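Local coordinates for fucose-binding lectin (Kordia periserrulae, PDB 6HTN), which binds methyl alpha-L-fucopyranoside in pockets between its beta-propeller blades and probably acts as a fucose-recognising lectin, at residues A[37-40]-A[41-45]. Residues are numbered along the deposited sequence; the frame is centred on the assembly and turned at random. Where two conformers were deposited one is given.
With MFU (methyl alpha-L-fucopyranoside), chain G; MFU (methyl alpha-L-fucopyranoside), chain O.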
loop_
_atom_site.group_PDB
_atom_site.type_symbol
_atom_site.label_atom_id
_atom_site.label_comp_id
_atom_site.label_asym_id
_atom_site.label_seq_id
_atom_site.Cartn_x
_atom_site.Cartn_y
_atom_site.Cartn_z
ATOM N N TRP A 37 9.567 2.609 -27.017
ATOM C CA TRP A 37 9.220 1.629 -25.983
ATOM C C TRP A 37 8.508 0.435 -26.573
ATOM O O TRP A 37 7.578 0.628 -27.450
ATOM C CB TRP A 37 8.352 2.303 -24.931
ATOM C CG TRP A 37 9.107 3.298 -24.126
ATOM C CD1 TRP A 37 9.143 4.644 -24.260
ATOM C CD2 TRP A 37 9.948 2.982 -22.988
ATOM N NE1 TRP A 37 9.977 5.206 -23.303
ATOM C CE2 TRP A 37 10.480 4.199 -22.551
ATOM C CE3 TRP A 37 10.294 1.799 -22.361
ATOM C CZ2 TRP A 37 11.323 4.263 -21.420
ATOM C CZ3 TRP A 37 11.130 1.839 -21.248
ATOM C CH2 TRP A 37 11.630 3.059 -20.831
ATOM N N TYR A 38 8.840 -0.749 -26.128
ATOM C CA TYR A 38 8.162 -1.977 -26.559
ATOM C C TYR A 38 8.007 -2.953 -25.417
ATOM O O TYR A 38 8.685 -2.808 -24.343
ATOM C CB TYR A 38 8.918 -2.546 -27.762
ATOM C CG TYR A 38 10.267 -3.156 -27.468
ATOM C CD1 TYR A 38 10.408 -4.472 -27.088
ATOM C CD2 TYR A 38 11.403 -2.377 -27.585
ATOM C CE1 TYR A 38 11.653 -5.022 -26.798
ATOM C CE2 TYR A 38 12.674 -2.919 -27.333
ATOM C CZ TYR A 38 12.791 -4.243 -26.934
ATOM O OH TYR A 38 13.989 -4.811 -26.622
ATOM N N ASP A 39 7.171 -3.933 -25.574
ATOM C CA ASP A 39 6.946 -4.958 -24.548
ATOM C C ASP A 39 8.074 -5.971 -24.589
ATOM O O ASP A 39 8.323 -6.643 -25.619
ATOM C CB ASP A 39 5.619 -5.696 -24.679
ATOM C CG ASP A 39 4.373 -4.885 -24.385
ATOM O OD1 ASP A 39 4.469 -3.750 -23.867
ATOM O OD2 ASP A 39 3.286 -5.382 -24.865
ATOM N N GLY A 40 8.725 -6.212 -23.452
ATOM C CA GLY A 40 9.745 -7.235 -23.331
ATOM C C GLY A 40 9.194 -8.619 -23.143
ATOM O O GLY A 40 7.991 -8.792 -22.796
ATOM N N ALA A 41 10.028 -9.626 -23.271
ATOM C CA ALA A 41 9.671 -11.038 -23.212
ATOM C C ALA A 41 9.061 -11.438 -21.859
ATOM O O ALA A 41 8.340 -12.410 -21.782
ATOM C CB ALA A 41 10.853 -11.887 -23.571
ATOM N N LEU A 42 9.438 -10.734 -20.771
ATOM C CA LEU A 42 8.900 -11.112 -19.443
ATOM C C LEU A 42 7.374 -10.904 -19.405
ATOM O O LEU A 42 6.706 -11.592 -18.655
ATOM C CB LEU A 42 9.626 -10.298 -18.364
ATOM C CG LEU A 42 9.074 -10.433 -16.945
ATOM C CD1 LEU A 42 10.229 -10.312 -15.920
ATOM C CD2 LEU A 42 8.012 -9.354 -16.692
ATOM N N THR A 43 6.892 -9.956 -20.201
ATOM C CA THR A 43 5.489 -9.467 -20.136
ATOM C C THR A 43 4.497 -10.619 -20.167
ATOM O O THR A 43 4.569 -11.483 -21.077
ATOM C CB THR A 43 5.221 -8.506 -21.269
ATOM O OG1 THR A 43 6.083 -7.393 -21.116
ATOM C CG2 THR A 43 3.784 -8.025 -21.332
ATOM N N ASN A 44 3.551 -10.607 -19.210
ATOM C CA ASN A 44 2.377 -11.513 -19.134
ATOM C C ASN A 44 2.783 -12.935 -18.764
ATOM O O ASN A 44 1.883 -13.788 -18.773
ATOM C CB ASN A 44 1.530 -11.419 -20.413
ATOM C CG ASN A 44 0.768 -10.119 -20.433
ATOM O OD1 ASN A 44 0.502 -9.497 -19.390
ATOM N ND2 ASN A 44 0.353 -9.673 -21.619
ATOM N N GLN A 45 4.033 -13.228 -18.432
ATOM C CA GLN A 45 4.405 -14.594 -18.067
ATOM C C GLN A 45 4.143 -14.906 -16.601
ATOM O O GLN A 45 3.908 -16.079 -16.272
ATOM C CB GLN A 45 5.863 -14.915 -18.351
ATOM C CG GLN A 45 6.247 -14.949 -19.812
ATOM C CD GLN A 45 7.602 -15.638 -19.954
ATOM O OE1 GLN A 45 7.807 -16.758 -19.480
ATOM N NE2 GLN A 45 8.577 -14.915 -20.498
HETATM C C1 MFU G . 14.782 -7.930 -24.748
HETATM C C2 MFU G . 13.651 -8.307 -23.788
HETATM C C3 MFU G . 13.986 -9.349 -22.772
HETATM C C4 MFU G . 15.155 -8.842 -21.942
HETATM C C5 MFU G . 16.228 -8.554 -23.006
HETATM C C6 MFU G . 17.479 -7.928 -22.312
HETATM O O1 MFU G . 15.031 -9.160 -25.332
HETATM O O2 MFU G . 12.562 -8.912 -24.578
HETATM O O3 MFU G . 12.913 -9.664 -21.855
HETATM O O4 MFU G . 14.857 -7.568 -21.322
HETATM O O5 MFU G . 15.869 -7.481 -23.885
HETATM C CM MFU G . 16.070 -9.021 -26.340
HETATM C C1 MFU O . 13.755 10.294 -23.689
HETATM C C2 MFU O . 12.451 9.755 -23.101
HETATM C C3 MFU O . 12.368 8.298 -23.330
HETATM C C4 MFU O . 13.509 7.493 -22.791
HETATM C C5 MFU O . 14.778 8.056 -23.505
HETATM C C6 MFU O . 15.992 7.357 -22.970
HETATM O O1 MFU O . 13.622 10.081 -25.083
HETATM O O2 MFU O . 11.391 10.452 -23.789
HETATM O O3 MFU O . 11.086 7.808 -22.802
HETATM O O4 MFU O . 13.640 7.723 -21.391
HETATM O O5 MFU O . 14.826 9.443 -23.246
HETATM C CM MFU O . 14.872 10.438 -25.792
#
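A chi1 of -62° in Thr43 places OG1 anti to its own carbonyl carbon and beside its own backbone N, where the hydroxyl joins the amide at Gly40 O; the amide is brought there by the backbone itself. They meet it within a type I beta turn, Gly40 to Thr43, that follows the outermost strand of a four-stranded beta-propeller blade. The turn illustrates how a lectin can present a backbone N-H to a sugar. Thr43 N closes it with a 3.0 Å bond to Gly40 O, while Thr43 OG1 donates to the same oxygen at 2.9 Å. Both donors come from one face of the carbonyl, the amide well above its plane and the hydroxyl tilted less. The hydroxyl is itself tied to Glu29 N on strand 27-32, which pins the turn to the neighbouring strand.

Held this way, Ala41 N points at the fucoside of chain G, donating to its O2 at 2.9 Å and more weakly to its O3. Ala41 CB lies 3.5 Å from that O3. Glu29 OE1, a partner of Leu42 N, also binds this sugar, as do Arg16 and Trp87. A type II turn, Leu42 to Gln45, overlaps the first by two residues, and the Gln45 amide folds back so that NE2 meets Ala41 O at 2.8 Å, nearly straight at 168°.

Trp37, at the start of 37-40, serves a different pocket, shared with Glu129, Arg117 and Ala141 of the second subunit: its NE1, at the indole edge, donates in the ring plane to O3 of the chain O fucoside at 2.9 Å.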